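Putative malic enzyme ((S)-malate:NAD+ oxidoreductase (decarboxylating)) (Streptococcus pyogenes, PDB 2A9F) is probably an NAD-dependent malic enzyme, carrying out the oxidative decarboxylation of (S)-malate with the help of a divalent magnesium or manganese ion. Local coordinates at residues A[119-124]-A[145-150]; A[274-277]-A[282-285]; A[20-25]-A[94-99]; A[322-327]-A[350-355]. One frame throughout, in Å; residues are numbered along the deposited sequence.

Contact 1: residues A[119-124]-A[145-150]; sequences EIISIV and FEIEQR
I147, on helix 143-154, meets I120 and I121 on helix 117-127 where two crossover helices of an alpha/beta sheet lie next to each other. Helix 117-127 links strand 106-111 to strand 133-136, and helix 143-154 carries the chain on from there to strand 159-161. Their short segments run in broadly the same direction, 36° apart, with axes 9.6 Å from each other at closest approach. Walking along 145-150, E146 comes first; its part is indirect, since OE1 lies at the edge of the R150 guanidinium, in its plane, as a long salt bridge to NH1 of 3.6 Å. I147 then does most of the touching. Its CB does not aim straight at the other helix, but CG1, anti to the carbonyl carbon (chi1 -68°), and a fully extended end carry CD1 across onto I120, where it packs against CG2 at 3.8 Å and CD1 at 3.8 Å. Lower on the same side chain, I147 CG1 slides past I121 CG2, 4.1 Å away. R150, one turn further on, bends at chi2 and chi3 and crosses I121 at about a right angle. Salt bridges from NH2 to E118 and from NE to E154 hold its polar end, while NH2 also rests 3.9 Å from I121 CG1.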
loop_
_atom_site.group_PDB
_atom_site.type_symbol
_atom_site.label_atom_id
_atom_site.label_comp_id
_atom_site.label_asym_id
_atom_site.label_seq_id
_atom_site.Cartn_x
_atom_site.Cartn_y
_atom_site.Cartn_z
ATOM N N GLU A 119 9.785 -8.204 13.460
ATOM C CA GLU A 119 9.709 -7.976 12.027
ATOM C C GLU A 119 8.494 -7.164 11.566
ATOM O O GLU A 119 8.419 -6.775 10.398
ATOM C CB GLU A 119 9.784 -9.300 11.258
ATOM C CG GLU A 119 8.629 -10.244 11.457
ATOM C CD GLU A 119 8.609 -11.332 10.395
ATOM O OE1 GLU A 119 8.499 -10.977 9.197
ATOM O OE2 GLU A 119 8.706 -12.532 10.751
ATOM N N ILE A 120 7.541 -6.910 12.459
ATOM C CA ILE A 120 6.397 -6.106 12.071
ATOM C C ILE A 120 6.864 -4.658 12.091
ATOM O O ILE A 120 6.647 -3.920 11.126
ATOM C CB ILE A 120 5.182 -6.260 13.042
ATOM C CG1 ILE A 120 4.501 -7.609 12.820
ATOM C CG2 ILE A 120 4.159 -5.136 12.796
ATOM C CD1 ILE A 120 3.290 -7.834 13.689
ATOM N N ILE A 121 7.524 -4.260 13.184
ATOM C CA ILE A 121 7.992 -2.882 13.306
ATOM C C ILE A 121 9.030 -2.631 12.236
ATOM O O ILE A 121 9.156 -1.528 11.731
ATOM C CB ILE A 121 8.560 -2.562 14.738
ATOM C CG1 ILE A 121 10.084 -2.558 14.745
ATOM C CG2 ILE A 121 8.047 -3.566 15.750
ATOM C CD1 ILE A 121 10.709 -1.214 14.367
ATOM N N SER A 122 9.736 -3.680 11.850
ATOM C CA SER A 122 10.762 -3.560 10.831
ATOM C C SER A 122 10.198 -3.495 9.411
ATOM O O SER A 122 10.834 -2.931 8.509
ATOM C CB SER A 122 11.739 -4.722 10.969
ATOM O OG SER A 122 12.369 -4.644 12.239
ATOM N N ILE A 123 9.007 -4.071 9.224
ATOM C CA ILE A 123 8.322 -4.069 7.918
ATOM C C ILE A 123 7.779 -2.672 7.642
ATOM O O ILE A 123 7.988 -2.103 6.569
ATOM C CB ILE A 123 7.126 -5.062 7.898
ATOM C CG1 ILE A 123 7.613 -6.464 7.519
ATOM C CG2 ILE A 123 6.053 -4.579 6.918
ATOM C CD1 ILE A 123 6.689 -7.562 7.977
ATOM N N VAL A 124 7.070 -2.139 8.630
ATOM C CA VAL A 124 6.482 -0.816 8.552
ATOM C C VAL A 124 7.554 0.254 8.419
ATOM O O VAL A 124 7.414 1.176 7.618
ATOM C CB VAL A 124 5.640 -0.533 9.800
ATOM C CG1 VAL A 124 5.333 0.946 9.909
ATOM C CG2 VAL A 124 4.367 -1.357 9.741
ATOM N N PHE A 145 1.386 -2.786 21.979
ATOM C CA PHE A 145 1.915 -1.634 22.701
ATOM C C PHE A 145 3.388 -1.387 22.403
ATOM O O PHE A 145 3.827 -0.239 22.323
ATOM C CB PHE A 145 1.703 -1.816 24.200
ATOM C CG PHE A 145 0.262 -1.953 24.583
ATOM C CD1 PHE A 145 -0.619 -0.889 24.413
ATOM C CD2 PHE A 145 -0.226 -3.158 25.080
ATOM C CE1 PHE A 145 -1.974 -1.023 24.731
ATOM C CE2 PHE A 145 -1.575 -3.307 25.403
ATOM C CZ PHE A 145 -2.454 -2.239 25.228
ATOM N N GLU A 146 4.146 -2.461 22.224
ATOM C CA GLU A 146 5.565 -2.332 21.935
ATOM C C GLU A 146 5.777 -1.914 20.473
ATOM O O GLU A 146 6.637 -1.087 20.169
ATOM C CB GLU A 146 6.284 -3.658 22.227
ATOM C CG GLU A 146 7.806 -3.579 22.119
ATOM C CD GLU A 146 8.483 -4.940 22.199
ATOM O OE1 GLU A 146 9.723 -4.989 22.059
ATOM O OE2 GLU A 146 7.784 -5.959 22.397
ATOM N N ILE A 147 4.988 -2.493 19.570
ATOM C CA ILE A 147 5.083 -2.162 18.148
ATOM C C ILE A 147 4.851 -0.668 17.921
ATOM O O ILE A 147 5.560 -0.034 17.142
ATOM C CB ILE A 147 4.037 -2.942 17.326
ATOM C CG1 ILE A 147 4.382 -4.429 17.331
ATOM C CG2 ILE A 147 3.960 -2.387 15.905
ATOM C CD1 ILE A 147 3.420 -5.265 16.546
ATOM N N GLU A 148 3.860 -0.111 18.611
ATOM C CA GLU A 148 3.541 1.297 18.461
ATOM C C GLU A 148 4.621 2.210 19.016
ATOM O O GLU A 148 4.973 3.212 18.391
ATOM C CB GLU A 148 2.223 1.630 19.151
ATOM C CG GLU A 148 1.744 3.025 18.823
ATOM C CD GLU A 148 0.711 3.546 19.798
ATOM O OE1 GLU A 148 1.026 3.652 21.002
ATOM O OE2 GLU A 148 -0.414 3.859 19.361
ATOM N N GLN A 149 5.140 1.870 20.191
ATOM C CA GLN A 149 6.169 2.685 20.825
ATOM C C GLN A 149 7.485 2.682 20.053
ATOM O O GLN A 149 8.130 3.720 19.900
ATOM C CB GLN A 149 6.388 2.215 22.261
ATOM C CG GLN A 149 5.122 2.292 23.115
ATOM C CD GLN A 149 4.472 3.673 23.086
ATOM O OE1 GLN A 149 4.985 4.633 23.670
ATOM N NE2 GLN A 149 3.339 3.778 22.393
ATOM N N ARG A 150 7.881 1.515 19.568
ATOM C CA ARG A 150 9.108 1.407 18.799
ATOM C C ARG A 150 8.914 2.118 17.453
ATOM O O ARG A 150 9.868 2.645 16.877
ATOM C CB ARG A 150 9.457 -0.070 18.563
ATOM C CG ARG A 150 10.125 -0.774 19.738
ATOM C CD ARG A 150 11.644 -0.590 19.724
ATOM N NE ARG A 150 12.249 -1.328 18.621
ATOM C CZ ARG A 150 12.286 -2.657 18.546
ATOM N NH1 ARG A 150 11.760 -3.396 19.516
ATOM N NH2 ARG A 150 12.825 -3.247 17.489
#

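Contact 2: residues A[274-277]-A[282-285]; sequences EWIS and RPVI
CG1 of I276 stands anti to the carbonyl carbon (chi1 -64°), CG1 of I285 does the same (chi1 -74°), and both chains are extended beyond it, which brings the two CD1 atoms within touch of each other. The two side chains cross at about a right angle. I285 CD1 is the atom that lands: it lies 3.8 Å from I276 CD1 and 3.9 Å from I276 CG1, touching the outer part of that side chain rather than its root. The other branch of I276 serves a second partner. CG2, anti to the backbone N, turns to the pyrrolidine ring of P283 and stops 4.3 Å from its CG, a looser touch. One helix residue thus meets two residues, P283 and I285, that both point their CB atoms toward it. All three are buried, and no hydrogen bond joins the segments, so the contact is purely apolar. The helix here is short and weakly bonded. S277 OG adds a bond back to E274 O of 2.8 Å, coming in at 133° to the C=O and tilted out of the carbonyl plane.

In the fold this is the return leg of a beta-alpha-beta crossover in the Rossmann-type NAD-binding domain: strand 262-264, helix 273-277, strand 284-287. Strand 284-287 runs between 262-264 and 307-310, with backbone hydrogen bonds between V284 and I261 and between I285 and G309; I285 also packs on I263, while I276 also packs on I295 and A303.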
loop_
_atom_site.group_PDB
_atom_site.type_symbol
_atom_site.label_atom_id
_atom_site.label_comp_id
_atom_site.label_asym_id
_atom_site.label_seq_id
_atom_site.Cartn_x
_atom_site.Cartn_y
_atom_site.Cartn_z
ATOM N N GLU A 274 -25.017 -0.736 43.248
ATOM C CA GLU A 274 -25.036 -0.235 44.629
ATOM C C GLU A 274 -24.036 0.885 44.888
ATOM O O GLU A 274 -24.371 1.905 45.489
ATOM C CB GLU A 274 -24.753 -1.362 45.630
ATOM C CG GLU A 274 -25.479 -2.665 45.362
ATOM C CD GLU A 274 -24.826 -3.465 44.249
ATOM O OE1 GLU A 274 -23.609 -3.742 44.367
ATOM O OE2 GLU A 274 -25.521 -3.818 43.267
ATOM N N TRP A 275 -22.804 0.684 44.434
ATOM C CA TRP A 275 -21.741 1.655 44.637
ATOM C C TRP A 275 -22.094 3.038 44.110
ATOM O O TRP A 275 -21.915 4.031 44.809
ATOM C CB TRP A 275 -20.447 1.164 43.978
ATOM C CG TRP A 275 -20.003 -0.195 44.450
ATOM C CD1 TRP A 275 -20.241 -0.760 45.673
ATOM C CD2 TRP A 275 -19.192 -1.131 43.731
ATOM N NE1 TRP A 275 -19.629 -1.985 45.761
ATOM C CE2 TRP A 275 -18.976 -2.239 44.584
ATOM C CE3 TRP A 275 -18.622 -1.141 42.451
ATOM C CZ2 TRP A 275 -18.216 -3.349 44.198
ATOM C CZ3 TRP A 275 -17.864 -2.248 42.067
ATOM C CH2 TRP A 275 -17.670 -3.337 42.942
ATOM N N ILE A 276 -22.602 3.094 42.882
ATOM C CA ILE A 276 -22.969 4.361 42.253
ATOM C C ILE A 276 -23.590 5.300 43.272
ATOM O O ILE A 276 -23.277 6.491 43.322
ATOM C CB ILE A 276 -23.955 4.135 41.086
ATOM C CG1 ILE A 276 -23.262 3.323 39.987
ATOM C CG2 ILE A 276 -24.447 5.472 40.542
ATOM C CD1 ILE A 276 -24.160 2.926 38.837
ATOM N N SER A 277 -24.461 4.737 44.099
ATOM C CA SER A 277 -25.140 5.489 45.139
ATOM C C SER A 277 -24.139 6.321 45.937
ATOM O O SER A 277 -24.381 7.493 46.206
ATOM C CB SER A 277 -25.874 4.518 46.071
ATOM O OG SER A 277 -26.588 3.539 45.326
ATOM N N ARG A 282 -23.458 14.283 40.838
ATOM C CA ARG A 282 -23.863 13.958 39.458
ATOM C C ARG A 282 -22.779 13.029 38.896
ATOM O O ARG A 282 -21.863 13.458 38.184
ATOM C CB ARG A 282 -23.948 15.232 38.607
ATOM C CG ARG A 282 -24.614 16.414 39.303
ATOM C CD ARG A 282 -26.130 16.438 39.161
ATOM N NE ARG A 282 -26.561 17.507 38.262
ATOM C CZ ARG A 282 -27.821 17.902 38.117
ATOM N NH1 ARG A 282 -28.783 17.314 38.819
ATOM N NH2 ARG A 282 -28.121 18.878 37.268
ATOM N N PRO A 283 -22.870 11.737 39.223
ATOM C CA PRO A 283 -21.901 10.739 38.772
ATOM C C PRO A 283 -21.925 10.377 37.288
ATOM O O PRO A 283 -22.911 9.848 36.778
ATOM C CB PRO A 283 -22.218 9.546 39.666
ATOM C CG PRO A 283 -23.698 9.640 39.806
ATOM C CD PRO A 283 -23.917 11.112 40.052
ATOM N N VAL A 284 -20.830 10.675 36.600
ATOM C CA VAL A 284 -20.698 10.338 35.191
ATOM C C VAL A 284 -20.077 8.942 35.199
ATOM O O VAL A 284 -19.465 8.549 36.190
ATOM C CB VAL A 284 -19.764 11.331 34.452
ATOM C CG1 VAL A 284 -19.665 10.965 32.986
ATOM C CG2 VAL A 284 -20.286 12.742 34.603
ATOM N N ILE A 285 -20.239 8.200 34.108
ATOM C CA ILE A 285 -19.711 6.843 34.007
ATOM C C ILE A 285 -19.395 6.458 32.563
ATOM O O ILE A 285 -20.244 6.577 31.683
ATOM C CB ILE A 285 -20.732 5.830 34.573
ATOM C CG1 ILE A 285 -20.757 5.922 36.103
ATOM C CG2 ILE A 285 -20.407 4.420 34.082
ATOM C CD1 ILE A 285 -21.748 4.986 36.760
#

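Contact 3: residues A[20-25]-A[94-99]; sequences GKLEVQ and GKAALF
L22, at the start of strand 22-26, and K21 just before it pack against helix 85-102, a mainly apolar contact of a strand and the loop before it on a helix in the N-terminal domain, right at the dimer interface. L22 fits its two methyls to neighbouring alanines: CD1 meets A96 CB at 3.6 Å and CD2 meets A97 CB at 4.0 Å, so each methyl has its own alanine. P109 of strand 106-111 touches both L22 and A96. In K21, a bend at chi3 (-70°) lays CE 3.6 Å from G94 CA, where no side chain intervenes, and a further turn at chi4 (-112°) directs NZ. NZ stays at the helix, hydrogen-bonded to P90 O of the same helix and to A39 O of the second subunit. L22, E23 and Q25 pair in an antiparallel ladder with a strand of that subunit, so the sheet continues across the interface. K95 turns its CB away, and its NZ forms a salt bridge with D162 and a weak hydrogen bond with Y40 OH of the second subunit. K95 and Y40 are the predicted proton acceptor and donor, consistent with an active site of the malic enzyme family built from both subunits.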
loop_
_atom_site.group_PDB
_atom_site.type_symbol
_atom_site.label_atom_id
_atom_site.label_comp_id
_atom_site.label_asym_id
_atom_site.label_seq_id
_atom_site.Cartn_x
_atom_site.Cartn_y
_atom_site.Cartn_z
ATOM N N GLY A 20 -14.233 -6.162 -3.111
ATOM C CA GLY A 20 -13.614 -5.249 -2.176
ATOM C C GLY A 20 -14.395 -3.939 -2.230
ATOM O O GLY A 20 -15.384 -3.821 -2.974
ATOM N N LYS A 21 -13.947 -2.945 -1.469
ATOM C CA LYS A 21 -14.630 -1.663 -1.420
ATOM C C LYS A 21 -13.783 -0.461 -1.838
ATOM O O LYS A 21 -14.298 0.655 -1.935
ATOM C CB LYS A 21 -15.159 -1.442 -0.007
ATOM C CG LYS A 21 -15.959 -2.612 0.528
ATOM C CD LYS A 21 -16.607 -2.295 1.866
ATOM C CE LYS A 21 -15.593 -2.167 3.003
ATOM N NZ LYS A 21 -15.742 -3.282 3.983
ATOM N N LEU A 22 -12.491 -0.671 -2.065
ATOM C CA LEU A 22 -11.617 0.424 -2.473
ATOM C C LEU A 22 -11.197 0.303 -3.926
ATOM O O LEU A 22 -11.283 -0.761 -4.515
ATOM C CB LEU A 22 -10.374 0.501 -1.582
ATOM C CG LEU A 22 -10.639 0.870 -0.118
ATOM C CD1 LEU A 22 -9.314 1.138 0.581
ATOM C CD2 LEU A 22 -11.524 2.104 -0.039
ATOM N N GLU A 23 -10.730 1.412 -4.487
ATOM C CA GLU A 23 -10.319 1.481 -5.884
ATOM C C GLU A 23 -9.238 2.565 -5.992
ATOM O O GLU A 23 -9.197 3.489 -5.179
ATOM C CB GLU A 23 -11.556 1.857 -6.714
ATOM C CG GLU A 23 -11.404 1.898 -8.214
ATOM C CD GLU A 23 -12.715 2.249 -8.914
ATOM O OE1 GLU A 23 -12.763 2.241 -10.161
ATOM O OE2 GLU A 23 -13.704 2.541 -8.216
ATOM N N VAL A 24 -8.349 2.442 -6.971
ATOM C CA VAL A 24 -7.308 3.448 -7.164
ATOM C C VAL A 24 -7.572 4.227 -8.449
ATOM O O VAL A 24 -7.603 3.657 -9.538
ATOM C CB VAL A 24 -5.903 2.833 -7.252
ATOM C CG1 VAL A 24 -4.858 3.960 -7.502
ATOM C CG2 VAL A 24 -5.587 2.083 -5.955
ATOM N N GLN A 25 -7.768 5.533 -8.316
ATOM C CA GLN A 25 -8.045 6.375 -9.462
ATOM C C GLN A 25 -6.948 7.389 -9.689
ATOM O O GLN A 25 -6.455 8.013 -8.757
ATOM C CB GLN A 25 -9.366 7.101 -9.267
ATOM C CG GLN A 25 -10.538 6.175 -9.058
ATOM C CD GLN A 25 -10.965 5.468 -10.333
ATOM O OE1 GLN A 25 -10.147 4.879 -11.053
ATOM N NE2 GLN A 25 -12.265 5.507 -10.611
ATOM N N GLY A 94 -12.427 -1.064 4.991
ATOM C CA GLY A 94 -13.626 -0.357 5.397
ATOM C C GLY A 94 -13.140 0.866 6.152
ATOM O O GLY A 94 -13.616 1.991 5.977
ATOM N N LYS A 95 -12.145 0.626 6.992
ATOM C CA LYS A 95 -11.548 1.676 7.782
ATOM C C LYS A 95 -10.974 2.747 6.854
ATOM O O LYS A 95 -11.093 3.940 7.135
ATOM C CB LYS A 95 -10.438 1.092 8.657
ATOM C CG LYS A 95 -9.943 2.029 9.752
ATOM C CD LYS A 95 -10.922 2.091 10.910
ATOM C CE LYS A 95 -10.276 2.696 12.152
ATOM N NZ LYS A 95 -11.073 2.321 13.360
ATOM N N ALA A 96 -10.352 2.316 5.759
ATOM C CA ALA A 96 -9.764 3.245 4.802
ATOM C C ALA A 96 -10.827 4.019 4.032
ATOM O O ALA A 96 -10.593 5.158 3.607
ATOM C CB ALA A 96 -8.838 2.509 3.824
ATOM N N ALA A 97 -11.994 3.426 3.844
ATOM C CA ALA A 97 -13.036 4.148 3.120
ATOM C C ALA A 97 -13.559 5.298 3.998
ATOM O O ALA A 97 -14.056 6.316 3.478
ATOM C CB ALA A 97 -14.176 3.208 2.726
ATOM N N LEU A 98 -13.435 5.144 5.319
ATOM C CA LEU A 98 -13.874 6.184 6.225
ATOM C C LEU A 98 -12.890 7.328 6.165
ATOM O O LEU A 98 -13.285 8.501 6.128
ATOM C CB LEU A 98 -13.975 5.659 7.652
ATOM C CG LEU A 98 -14.988 4.520 7.824
ATOM C CD1 LEU A 98 -15.132 4.201 9.290
ATOM C CD2 LEU A 98 -16.341 4.906 7.232
ATOM N N PHE A 99 -11.604 6.982 6.141
ATOM C CA PHE A 99 -10.527 7.966 6.083
ATOM C C PHE A 99 -10.769 8.934 4.928
ATOM O O PHE A 99 -10.505 10.131 5.028
ATOM C CB PHE A 99 -9.192 7.265 5.855
ATOM C CG PHE A 99 -8.364 7.080 7.093
ATOM C CD1 PHE A 99 -8.240 5.826 7.682
ATOM C CD2 PHE A 99 -7.693 8.156 7.659
ATOM C CE1 PHE A 99 -7.454 5.644 8.827
ATOM C CE2 PHE A 99 -6.909 7.991 8.802
ATOM C CZ PHE A 99 -6.788 6.724 9.390
#

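Contact 4: residues A[322-327]-A[350-355]; sequences VLAFPG and KGIASL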
loop_
_atom_site.group_PDB
_atom_site.type_symbol
_atom_site.label_atom_id
_atom_site.label_comp_id
_atom_site.label_asym_id
_atom_site.label_seq_id
_atom_site.Cartn_x
_atom_site.Cartn_y
_atom_site.Cartn_z
ATOM N N VAL A 322 -14.622 6.751 15.314
ATOM C CA VAL A 322 -14.897 7.551 14.141
ATOM C C VAL A 322 -14.701 9.065 14.251
ATOM O O VAL A 322 -14.114 9.673 13.364
ATOM C CB VAL A 322 -16.290 7.221 13.637
ATOM C CG1 VAL A 322 -16.533 7.905 12.341
ATOM C CG2 VAL A 322 -16.408 5.720 13.462
ATOM N N LEU A 323 -15.167 9.669 15.337
ATOM C CA LEU A 323 -15.022 11.116 15.540
ATOM C C LEU A 323 -13.583 11.566 15.773
ATOM O O LEU A 323 -13.344 12.749 15.994
ATOM C CB LEU A 323 -15.831 11.555 16.755
ATOM C CG LEU A 323 -17.296 11.163 16.742
ATOM C CD1 LEU A 323 -17.851 11.245 18.148
ATOM C CD2 LEU A 323 -18.040 12.077 15.789
ATOM N N ALA A 324 -12.626 10.642 15.736
ATOM C CA ALA A 324 -11.250 11.027 15.995
ATOM C C ALA A 324 -10.194 10.728 14.942
ATOM O O ALA A 324 -9.460 11.628 14.547
ATOM C CB ALA A 324 -10.799 10.456 17.346
ATOM N N PHE A 325 -10.094 9.486 14.478
ATOM C CA PHE A 325 -9.032 9.189 13.518
ATOM C C PHE A 325 -9.038 9.956 12.206
ATOM O O PHE A 325 -7.988 10.154 11.600
ATOM C CB PHE A 325 -8.905 7.671 13.275
ATOM C CG PHE A 325 -10.084 7.032 12.600
ATOM C CD1 PHE A 325 -10.222 7.084 11.210
ATOM C CD2 PHE A 325 -11.010 6.300 13.343
ATOM C CE1 PHE A 325 -11.266 6.402 10.578
ATOM C CE2 PHE A 325 -12.050 5.619 12.723
ATOM C CZ PHE A 325 -12.181 5.666 11.340
ATOM N N PRO A 326 -10.207 10.403 11.744
ATOM C CA PRO A 326 -10.155 11.142 10.486
ATOM C C PRO A 326 -9.476 12.499 10.667
ATOM O O PRO A 326 -8.455 12.786 10.043
ATOM C CB PRO A 326 -11.625 11.272 10.102
ATOM C CG PRO A 326 -12.216 10.034 10.641
ATOM C CD PRO A 326 -11.571 9.926 12.006
ATOM N N GLY A 327 -10.043 13.320 11.541
ATOM C CA GLY A 327 -9.502 14.652 11.783
ATOM C C GLY A 327 -8.051 14.737 12.218
ATOM O O GLY A 327 -7.314 15.622 11.762
ATOM N N LYS A 350 -10.949 18.637 22.207
ATOM C CA LYS A 350 -11.683 19.893 22.351
ATOM C C LYS A 350 -12.491 20.152 21.087
ATOM O O LYS A 350 -13.671 20.492 21.159
ATOM C CB LYS A 350 -10.725 21.054 22.618
ATOM C CG LYS A 350 -10.220 21.126 24.054
ATOM C CD LYS A 350 -9.079 22.132 24.179
ATOM C CE LYS A 350 -8.578 22.225 25.618
ATOM N NZ LYS A 350 -7.401 23.122 25.742
ATOM N N GLY A 351 -11.841 19.971 19.936
ATOM C CA GLY A 351 -12.499 20.159 18.652
ATOM C C GLY A 351 -13.762 19.329 18.633
ATOM O O GLY A 351 -14.859 19.836 18.383
ATOM N N ILE A 352 -13.615 18.044 18.914
ATOM C CA ILE A 352 -14.769 17.166 18.955
ATOM C C ILE A 352 -15.797 17.782 19.907
ATOM O O ILE A 352 -16.994 17.828 19.607
ATOM C CB ILE A 352 -14.373 15.754 19.464
ATOM C CG1 ILE A 352 -13.571 15.023 18.395
ATOM C CG2 ILE A 352 -15.609 14.960 19.853
ATOM C CD1 ILE A 352 -13.445 13.528 18.659
ATOM N N ALA A 353 -15.320 18.258 21.054
ATOM C CA ALA A 353 -16.200 18.865 22.052
ATOM C C ALA A 353 -16.978 20.051 21.493
ATOM O O ALA A 353 -18.170 20.165 21.722
ATOM C CB ALA A 353 -15.389 19.304 23.294
ATOM N N SER A 354 -16.288 20.922 20.763
ATOM C CA SER A 354 -16.896 22.100 20.144
ATOM C C SER A 354 -18.152 21.831 19.302
ATOM O O SER A 354 -18.938 22.736 19.072
ATOM C CB SER A 354 -15.878 22.801 19.244
ATOM O OG SER A 354 -14.810 23.359 19.983
ATOM N N LEU A 355 -18.338 20.600 18.836
ATOM C CA LEU A 355 -19.484 20.278 17.992
ATOM C C LEU A 355 -20.809 20.009 18.691
ATOM O O LEU A 355 -21.748 19.493 18.080
ATOM C CB LEU A 355 -19.152 19.094 17.086
ATOM C CG LEU A 355 -18.332 19.380 15.825
ATOM C CD1 LEU A 355 -16.919 19.809 16.191
ATOM C CD2 LEU A 355 -18.296 18.126 14.973
#
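I352 lays its CD1 over CB of L323, 3.6 Å away, and so joins the end of helix 342-354 to the 3-10 turn that leads into helix 325-335, both within the NAD-binding domain. CG1 of I352 is anti to the carbonyl carbon (chi1 -72°) and CD1 extends onward, which carries the tip toward the turn. The same CD1 is modelled too close to the carbonyl oxygen of L323, so its exact position is doubtful. L323 and I352 both point their CB atoms across the contact, and with A324 they form a small buried apolar patch. A173 of helix 162-180 and N365 also pack on I352, while T364 touches L323. The turn lies close to the predicted malate site: L323 lies about 4 Å, side chain to side chain, from N320, predicted to bind (S)-malate. Within the helix segment, K350 O accepts the backbone bond from S354 N (2.7 Å) and a weak one from S354 OG (3.3 Å). A324, at the N-cap of helix 325-335, makes the lighter touch across the contact, its CB 4.3 Å from I352 CD1.

Contacts 3 and 4 lie far apart along the chain yet meet directly: K95 CE lies 3.5 Å from F325 CE2, and L98 CD1 packs 3.9 Å from F325 CZ. They border the probable active site, with the A324 side chain about 12 Å and G94, which has none, about 11 Å from a bound magnesium ion. Contact 1 shares the N-terminal domain with contact 3, their centres 24 Å apart; its I147 side chain is about 11 Å from those of E137 and D138, which bind magnesium together with D163. Contact 2 stands well away from these sites, its centre 27 Å from contact 4 and 40 Å from contact 1, on the opposite side of the chain's centre from contacts 1 and 3.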